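Long-range contacts in ubiquitin-conjugating enzyme E2, putative (Trypanosoma cruzi, PDB 4DS2), which probably accepts activated ubiquitin or a related modifier and passes it on toward target proteins, as ubiquitin-conjugating enzymes of the UBC superfamily do: residues A[12-23]-A[116-125]; A[49-58]-A[69-79]. One frame throughout, in Å; residues are numbered along the deposited sequence.

Both contacts lie in the UBC domain, contact 2 nested along the chain inside the loop that contact 1 closes. Contact 2, its centre about 8 Å from the centre of the chain, lies nearer the core and joins the two middle strands of the antiparallel sheet, with one buried apolar face and a more polar, partly exposed one. Contact 1, its centre about 13 Å from the chain centre, sets helix 11-27 beside helix 120-132 nearer the surface: Asp16, Leu20, Ser121 and Ile124 are buried, the charged residues at its rim partly or fully exposed. The two share a border: Trp52 touches Leu17, Leu20 and Ala120, and Ile13 packs on Tyr50, so both helices rest on the sheet.

Contact 1: residues A[12-23]-A[116-125]; sequences RIIKDLKLLLEE and PDQHASDVIK
Arg12 turns at chi2 (-79°) and again at chi3, and this double bend carries its guanidinium to the loop before helix 120-132, while Asp16 and His119 both hold CG beside their own backbone N and bring carboxylate and imidazole together. Arg12 NH2 lies 2.7 Å from Pro116 O and 2.9 Å from Gln118 O, hydrogen-bonded to both carbonyls near the guanidinium plane; the second bond is the straighter. Its NH1 makes a salt bridge to Asp16 OD2. That same oxygen takes the N-H of Ala120 at 3.0 Å, from above the carboxylate plane, and a further bond from Tyr81 OH. The imidazole of His119, the N-cap residue, lies across Asp16, the ring only 21° from the carboxylate plane, with CD2 3.3 Å from Asp16 OD1. Leu19 CD1 touches His119 CD2 obliquely, and Lys15 NZ reaches His119 NE2 at the ring edge in a weak bond. Farther along, a water joins Asp16 O to Ser121 OG, the latter at 2.6 Å. Leu20 CD2 meets Ile124 CD1 at 3.9 Å on the side facing the sheet, and Glu23 OE2 forms a long salt bridge with Lys125 NZ. With Arg12, Tyr81 and the Ala120 amide converging on Asp16 OD2, its negative charge is probably well stabilised, tying the N-terminal helix to the start of helix 120-132.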
# COMPACT_ATOMS: atom_id res chain seq x y z
N ARG A 12 15.41 -13.42 4.00
CA ARG A 12 14.67 -12.25 4.48
C ARG A 12 13.25 -12.08 3.97
O ARG A 12 12.44 -11.43 4.64
CB ARG A 12 15.46 -10.99 4.20
CG ARG A 12 16.58 -10.72 5.20
CD ARG A 12 16.04 -10.12 6.49
NE ARG A 12 16.12 -8.67 6.39
CZ ARG A 12 15.11 -7.85 6.16
NH1 ARG A 12 13.89 -8.30 6.04
NH2 ARG A 12 15.33 -6.55 6.09
N ILE A 13 12.92 -12.59 2.79
CA ILE A 13 11.56 -12.53 2.32
C ILE A 13 10.69 -13.44 3.22
O ILE A 13 9.58 -13.05 3.65
CB ILE A 13 11.40 -13.00 0.85
CG1 ILE A 13 12.11 -12.06 -0.14
CG2 ILE A 13 9.93 -13.03 0.46
CD1 ILE A 13 11.98 -12.48 -1.59
N ILE A 14 11.20 -14.67 3.45
CA ILE A 14 10.55 -15.69 4.27
C ILE A 14 10.42 -15.18 5.72
O ILE A 14 9.32 -15.21 6.30
CB ILE A 14 11.34 -17.02 4.20
CG1 ILE A 14 11.21 -17.65 2.80
CG2 ILE A 14 10.87 -18.00 5.26
CD1 ILE A 14 12.34 -18.56 2.36
N LYS A 15 11.54 -14.69 6.29
CA LYS A 15 11.53 -14.09 7.64
C LYS A 15 10.48 -12.94 7.76
O LYS A 15 9.70 -12.91 8.73
CB LYS A 15 12.92 -13.60 8.05
CG LYS A 15 13.04 -13.11 9.51
CD LYS A 15 13.64 -11.69 9.63
CE LYS A 15 14.00 -11.30 11.08
NZ LYS A 15 14.65 -9.96 11.30
N ASP A 16 10.45 -12.04 6.78
CA ASP A 16 9.43 -10.96 6.75
C ASP A 16 7.99 -11.39 6.50
O ASP A 16 7.09 -10.71 6.98
CB ASP A 16 9.77 -9.88 5.74
CG ASP A 16 10.98 -9.07 6.14
OD1 ASP A 16 11.67 -9.41 7.13
OD2 ASP A 16 11.26 -8.07 5.45
N LEU A 17 7.76 -12.48 5.76
CA LEU A 17 6.41 -13.02 5.58
C LEU A 17 5.92 -13.61 6.92
O LEU A 17 4.83 -13.28 7.38
CB LEU A 17 6.37 -14.05 4.45
CG LEU A 17 4.99 -14.68 4.17
CD1 LEU A 17 3.85 -13.65 4.17
CD2 LEU A 17 5.08 -15.46 2.87
N LYS A 18 6.74 -14.46 7.54
CA LYS A 18 6.45 -15.01 8.88
C LYS A 18 6.11 -13.89 9.86
O LYS A 18 5.24 -14.05 10.72
CB LYS A 18 7.63 -15.81 9.41
CG LYS A 18 7.97 -17.04 8.59
CD LYS A 18 9.17 -17.81 9.15
CE LYS A 18 9.57 -19.02 8.29
NZ LYS A 18 9.71 -20.33 9.05
N LEU A 19 6.82 -12.76 9.74
CA LEU A 19 6.61 -11.63 10.68
C LEU A 19 5.29 -10.92 10.38
O LEU A 19 4.57 -10.57 11.32
CB LEU A 19 7.78 -10.64 10.69
CG LEU A 19 8.83 -10.88 11.81
CD1 LEU A 19 10.08 -10.03 11.62
CD2 LEU A 19 8.30 -10.64 13.22
N LEU A 20 4.96 -10.74 9.09
CA LEU A 20 3.67 -10.14 8.71
C LEU A 20 2.47 -10.99 9.17
O LEU A 20 1.50 -10.46 9.67
CB LEU A 20 3.59 -9.94 7.21
CG LEU A 20 2.29 -9.30 6.71
CD1 LEU A 20 2.04 -7.94 7.35
CD2 LEU A 20 2.35 -9.15 5.19
N LEU A 21 2.57 -12.31 8.98
CA LEU A 21 1.52 -13.26 9.33
C LEU A 21 1.25 -13.28 10.82
O LEU A 21 0.12 -13.34 11.26
CB LEU A 21 1.92 -14.67 8.86
CG LEU A 21 1.95 -14.88 7.34
CD1 LEU A 21 2.52 -16.26 7.07
CD2 LEU A 21 0.57 -14.72 6.71
N GLU A 22 2.33 -13.20 11.58
CA GLU A 22 2.23 -13.05 13.02
C GLU A 22 1.49 -11.77 13.46
O GLU A 22 0.67 -11.79 14.40
CB GLU A 22 3.64 -13.16 13.61
CG GLU A 22 4.24 -14.56 13.42
CD GLU A 22 5.57 -14.78 14.13
OE1 GLU A 22 6.12 -13.81 14.71
OE2 GLU A 22 6.07 -15.93 14.12
N GLU A 23 1.75 -10.66 12.76
CA GLU A 23 1.11 -9.37 13.07
C GLU A 23 -0.34 -9.27 12.62
O GLU A 23 -1.16 -8.68 13.31
CB GLU A 23 1.85 -8.24 12.39
CG GLU A 23 3.27 -8.01 12.85
CD GLU A 23 4.06 -7.22 11.79
OE1 GLU A 23 5.29 -7.45 11.69
OE2 GLU A 23 3.43 -6.38 11.06
N PRO A 116 17.98 -1.22 4.29
CA PRO A 116 17.83 -2.71 4.20
C PRO A 116 17.47 -3.41 5.57
O PRO A 116 17.04 -4.55 5.62
CB PRO A 116 19.20 -3.16 3.69
CG PRO A 116 20.14 -2.05 4.04
CD PRO A 116 19.35 -0.77 3.98
N ASP A 117 17.74 -2.70 6.63
CA ASP A 117 17.30 -2.87 8.00
C ASP A 117 15.76 -3.16 8.16
O ASP A 117 15.31 -3.99 8.99
CB ASP A 117 17.75 -1.50 8.62
CG ASP A 117 17.68 -1.44 10.08
OD1 ASP A 117 16.91 -2.22 10.67
OD2 ASP A 117 18.38 -0.61 10.67
N GLN A 118 14.95 -2.46 7.37
CA GLN A 118 13.50 -2.43 7.53
C GLN A 118 12.80 -3.64 6.93
O GLN A 118 13.39 -4.35 6.11
CB GLN A 118 12.92 -1.17 6.89
CG GLN A 118 13.24 0.11 7.64
CD GLN A 118 12.86 1.37 6.85
OE1 GLN A 118 13.71 2.02 6.28
NE2 GLN A 118 11.58 1.72 6.84
N HIS A 119 11.53 -3.83 7.32
CA HIS A 119 10.77 -5.03 7.02
C HIS A 119 9.66 -4.77 6.02
O HIS A 119 9.16 -3.66 5.92
CB HIS A 119 10.17 -5.57 8.31
CG HIS A 119 11.19 -6.16 9.27
ND1 HIS A 119 12.20 -5.44 9.79
CD2 HIS A 119 11.32 -7.45 9.78
CE1 HIS A 119 12.94 -6.23 10.60
NE2 HIS A 119 12.41 -7.46 10.59
N ALA A 120 9.30 -5.79 5.25
CA ALA A 120 8.18 -5.73 4.31
C ALA A 120 6.94 -5.11 4.92
O ALA A 120 6.29 -4.33 4.28
CB ALA A 120 7.81 -7.13 3.80
N SER A 121 6.61 -5.50 6.15
CA SER A 121 5.58 -4.84 6.96
C SER A 121 5.64 -3.32 6.96
O SER A 121 4.62 -2.64 6.83
CB SER A 121 5.74 -5.27 8.41
OG SER A 121 5.83 -6.67 8.46
N ASP A 122 6.85 -2.79 7.19
CA ASP A 122 7.09 -1.33 7.28
C ASP A 122 6.80 -0.65 5.95
O ASP A 122 6.15 0.38 5.90
CB ASP A 122 8.53 -1.06 7.77
CG ASP A 122 8.81 -1.68 9.18
OD1 ASP A 122 7.84 -1.88 9.95
OD2 ASP A 122 9.98 -2.00 9.52
N VAL A 123 7.20 -1.29 4.86
CA VAL A 123 6.90 -0.82 3.52
C VAL A 123 5.40 -0.80 3.24
O VAL A 123 4.88 0.10 2.55
CB VAL A 123 7.54 -1.77 2.47
CG1 VAL A 123 7.13 -1.34 1.07
CG2 VAL A 123 9.05 -1.87 2.65
N ILE A 124 4.70 -1.81 3.74
CA ILE A 124 3.29 -1.94 3.44
C ILE A 124 2.52 -0.90 4.23
O ILE A 124 1.61 -0.28 3.69
CB ILE A 124 2.74 -3.37 3.70
CG1 ILE A 124 3.51 -4.42 2.86
CG2 ILE A 124 1.25 -3.44 3.35
CD1 ILE A 124 3.42 -5.85 3.38
N LYS A 125 2.90 -0.70 5.48
CA LYS A 125 2.22 0.28 6.30
C LYS A 125 2.49 1.70 5.82
O LYS A 125 1.62 2.54 5.92
CB LYS A 125 2.57 0.11 7.77
CG LYS A 125 2.06 -1.22 8.34
CD LYS A 125 2.19 -1.31 9.86
CE LYS A 125 2.63 -2.68 10.35
NZ LYS A 125 4.13 -2.70 10.43
O HOH W 1 7.67 -8.12 7.34

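Contact 2: residues A[49-58]-A[69-79]; sequences IYNWILKVKA and NTYQLSVLFSD
Trp52 and Phe77 meet at one end of an antiparallel strand pair, 51-57 with 70-76, the central hairpin of the meander sheet of the UBC fold. Phe77 CE1 lies over one face of the indole, 3.4 Å from Trp52 CE2, and the Phe77 ring is inclined at 44° to the five-membered ring of Trp52, an oblique pair. The indole is held in turn by its NE1, which bonds Ile49 O within its own segment. Tyr50 crosses Phe77 at about a right angle: Tyr50 CD1 rests 4.0 Å from Phe77 CB, and Ser78 O lies at the edge of the phenol ring, whose OH bonds Ile8 O. Along the strands, Trp52, Leu54 and Val56 share a face with Val75, Leu73 and Tyr71. There Val56 places CG2 beside its backbone N, directed obliquely at Leu73 CD1, while Leu54 CD1 touches Val75 CG2 at 4.2 Å. This is the face on which helices 11-27 and 120-132 lie, the first over the Trp52 end; from the second, Ile124 touches Leu54 and Leu128 touches Val56. The other face is more polar. Lys55 and Gln72 run side by side in the same direction, touching at Lys55 CG and Gln72 CG, 3.9 Å apart, and Lys57, bent at chi2 (-70°), crosses Thr70 and makes a cation-pi contact with Phe42. The backbone holds this pairing through two-way bonds at Trp52-Val75, Leu54-Leu73 and Val56-Tyr71. At the Trp52 end, past the Trp52-Val75 pair, Phe77 N donates to Tyr50 O at 2.8 Å, nearly straight at 173°, and the same oxygen sits at the edge of the Phe77 ring, 3.7 Å from Phe77 CD1.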
# COMPACT_ATOMS: atom_id res chain seq x y z
N ILE A 49 7.14 -16.94 -3.24
CA ILE A 49 7.42 -16.05 -2.08
C ILE A 49 7.63 -14.60 -2.51
O ILE A 49 7.64 -13.70 -1.69
CB ILE A 49 8.61 -16.51 -1.23
CG1 ILE A 49 9.94 -16.47 -2.02
CG2 ILE A 49 8.37 -17.93 -0.71
CD1 ILE A 49 11.19 -16.68 -1.21
N TYR A 50 7.76 -14.41 -3.82
CA TYR A 50 8.10 -13.14 -4.45
C TYR A 50 6.91 -12.29 -4.78
O TYR A 50 7.06 -11.13 -5.18
CB TYR A 50 8.89 -13.41 -5.75
CG TYR A 50 10.25 -13.99 -5.43
CD1 TYR A 50 11.32 -13.16 -5.10
CD2 TYR A 50 10.42 -15.36 -5.34
CE1 TYR A 50 12.54 -13.69 -4.77
CE2 TYR A 50 11.63 -15.91 -5.00
CZ TYR A 50 12.69 -15.07 -4.72
OH TYR A 50 13.89 -15.62 -4.41
N ASN A 51 5.73 -12.84 -4.53
CA ASN A 51 4.54 -12.18 -4.85
C ASN A 51 3.51 -12.40 -3.75
O ASN A 51 2.99 -13.51 -3.55
CB ASN A 51 4.10 -12.71 -6.18
CG ASN A 51 3.48 -11.65 -6.98
OD1 ASN A 51 2.49 -11.04 -6.56
ND2 ASN A 51 4.12 -11.35 -8.11
N TRP A 52 3.24 -11.34 -2.99
CA TRP A 52 2.27 -11.43 -1.91
C TRP A 52 1.06 -10.67 -2.30
O TRP A 52 1.15 -9.50 -2.56
CB TRP A 52 2.78 -10.84 -0.62
CG TRP A 52 4.12 -11.30 -0.10
CD1 TRP A 52 4.97 -12.29 -0.60
CD2 TRP A 52 4.77 -10.82 1.11
NE1 TRP A 52 6.08 -12.42 0.18
CE2 TRP A 52 6.02 -11.57 1.24
CE3 TRP A 52 4.45 -9.88 2.09
CZ2 TRP A 52 6.89 -11.36 2.29
CZ3 TRP A 52 5.34 -9.67 3.15
CH2 TRP A 52 6.54 -10.40 3.24
N ILE A 53 -0.09 -11.34 -2.37
CA ILE A 53 -1.39 -10.71 -2.60
C ILE A 53 -2.03 -10.46 -1.23
O ILE A 53 -2.17 -11.37 -0.41
CB ILE A 53 -2.32 -11.62 -3.45
CG1 ILE A 53 -1.60 -12.10 -4.74
CG2 ILE A 53 -3.64 -10.89 -3.77
CD1 ILE A 53 -0.94 -13.46 -4.68
N LEU A 54 -2.38 -9.20 -0.97
CA LEU A 54 -3.00 -8.79 0.29
C LEU A 54 -4.46 -8.29 0.10
O LEU A 54 -4.81 -7.77 -0.97
CB LEU A 54 -2.20 -7.67 0.93
CG LEU A 54 -0.70 -7.76 1.24
CD1 LEU A 54 -0.33 -6.48 1.99
CD2 LEU A 54 -0.34 -8.98 2.07
N LYS A 55 -5.27 -8.43 1.16
CA LYS A 55 -6.59 -7.78 1.25
C LYS A 55 -6.59 -6.85 2.46
O LYS A 55 -6.09 -7.19 3.52
CB LYS A 55 -7.72 -8.79 1.35
CG LYS A 55 -7.81 -9.72 0.14
CD LYS A 55 -9.12 -10.51 0.12
CE LYS A 55 -9.13 -11.71 -0.81
NZ LYS A 55 -10.30 -12.57 -0.48
N VAL A 56 -7.09 -5.64 2.25
CA VAL A 56 -6.89 -4.54 3.20
C VAL A 56 -8.18 -3.77 3.34
O VAL A 56 -8.98 -3.71 2.40
CB VAL A 56 -5.77 -3.59 2.71
CG1 VAL A 56 -5.66 -2.37 3.60
CG2 VAL A 56 -4.42 -4.31 2.63
N LYS A 57 -8.39 -3.19 4.52
CA LYS A 57 -9.38 -2.10 4.70
C LYS A 57 -8.62 -0.82 4.92
O LYS A 57 -7.65 -0.80 5.66
CB LYS A 57 -10.28 -2.36 5.90
CG LYS A 57 -11.10 -3.65 5.80
CD LYS A 57 -12.20 -3.54 4.75
CE LYS A 57 -12.66 -4.92 4.30
NZ LYS A 57 -13.41 -5.64 5.36
N ALA A 58 -9.04 0.26 4.26
CA ALA A 58 -8.58 1.59 4.65
C ALA A 58 -9.15 1.97 6.03
O ALA A 58 -10.12 1.34 6.50
CB ALA A 58 -8.96 2.62 3.61
N ASN A 69 -14.96 -0.88 2.42
CA ASN A 69 -14.66 -1.67 1.22
C ASN A 69 -13.31 -2.32 1.36
O ASN A 69 -12.44 -1.80 2.07
CB ASN A 69 -14.63 -0.82 -0.06
CG ASN A 69 -15.92 -0.13 -0.34
OD1 ASN A 69 -16.99 -0.61 0.01
ND2 ASN A 69 -15.83 1.02 -1.01
N THR A 70 -13.13 -3.43 0.64
CA THR A 70 -11.86 -4.16 0.59
C THR A 70 -11.01 -3.61 -0.54
O THR A 70 -11.53 -3.27 -1.61
CB THR A 70 -12.08 -5.68 0.39
OG1 THR A 70 -12.29 -6.29 1.66
CG2 THR A 70 -10.87 -6.35 -0.25
N TYR A 71 -9.70 -3.49 -0.27
CA TYR A 71 -8.72 -3.09 -1.27
C TYR A 71 -7.72 -4.22 -1.41
O TYR A 71 -7.18 -4.70 -0.42
CB TYR A 71 -7.98 -1.83 -0.85
CG TYR A 71 -8.82 -0.58 -0.88
CD1 TYR A 71 -9.63 -0.25 0.19
CD2 TYR A 71 -8.79 0.28 -1.97
CE1 TYR A 71 -10.41 0.90 0.17
CE2 TYR A 71 -9.55 1.43 -2.00
CZ TYR A 71 -10.36 1.74 -0.92
OH TYR A 71 -11.12 2.88 -0.95
N GLN A 72 -7.46 -4.62 -2.65
CA GLN A 72 -6.51 -5.65 -2.91
C GLN A 72 -5.22 -5.09 -3.45
O GLN A 72 -5.22 -4.25 -4.36
CB GLN A 72 -7.08 -6.62 -3.93
CG GLN A 72 -7.83 -7.76 -3.28
CD GLN A 72 -8.73 -8.43 -4.24
OE1 GLN A 72 -9.76 -7.87 -4.66
NE2 GLN A 72 -8.36 -9.63 -4.62
N LEU A 73 -4.11 -5.62 -2.91
CA LEU A 73 -2.76 -5.19 -3.32
C LEU A 73 -1.90 -6.36 -3.70
O LEU A 73 -2.23 -7.50 -3.36
CB LEU A 73 -2.10 -4.44 -2.20
CG LEU A 73 -2.82 -3.18 -1.78
CD1 LEU A 73 -3.19 -3.26 -0.31
CD2 LEU A 73 -2.00 -1.95 -2.13
N SER A 74 -0.81 -6.05 -4.42
CA SER A 74 0.28 -6.98 -4.74
C SER A 74 1.56 -6.39 -4.25
O SER A 74 1.89 -5.24 -4.59
CB SER A 74 0.47 -7.17 -6.26
OG SER A 74 -0.64 -7.82 -6.83
N VAL A 75 2.31 -7.17 -3.47
CA VAL A 75 3.69 -6.86 -3.12
C VAL A 75 4.61 -7.79 -3.91
O VAL A 75 4.63 -8.99 -3.66
CB VAL A 75 3.90 -7.07 -1.63
CG1 VAL A 75 5.31 -6.64 -1.23
CG2 VAL A 75 2.82 -6.34 -0.84
N LEU A 76 5.34 -7.21 -4.86
CA LEU A 76 6.29 -7.93 -5.69
C LEU A 76 7.76 -7.68 -5.25
O LEU A 76 8.22 -6.55 -5.15
CB LEU A 76 6.09 -7.51 -7.14
CG LEU A 76 7.04 -7.97 -8.27
CD1 LEU A 76 7.54 -9.42 -8.15
CD2 LEU A 76 6.34 -7.73 -9.62
N PHE A 77 8.47 -8.77 -4.97
CA PHE A 77 9.87 -8.73 -4.58
C PHE A 77 10.80 -9.06 -5.73
O PHE A 77 10.35 -9.55 -6.79
CB PHE A 77 10.13 -9.73 -3.48
CG PHE A 77 9.49 -9.37 -2.18
CD1 PHE A 77 8.13 -9.61 -1.98
CD2 PHE A 77 10.23 -8.83 -1.16
CE1 PHE A 77 7.53 -9.32 -0.76
CE2 PHE A 77 9.64 -8.52 0.07
CZ PHE A 77 8.30 -8.79 0.27
N SER A 78 12.09 -8.80 -5.52
CA SER A 78 13.15 -9.25 -6.41
C SER A 78 14.15 -10.14 -5.69
O SER A 78 14.11 -10.34 -4.46
CB SER A 78 13.89 -8.07 -7.05
OG SER A 78 14.86 -7.56 -6.16
N ASP A 79 15.05 -10.71 -6.48
CA ASP A 79 16.08 -11.59 -5.97
C ASP A 79 17.04 -10.84 -5.10
O ASP A 79 17.74 -11.47 -4.32
CB ASP A 79 16.87 -12.25 -7.11
CG ASP A 79 15.99 -13.02 -8.05
OD1 ASP A 79 15.36 -12.37 -8.93
OD2 ASP A 79 15.89 -14.26 -7.90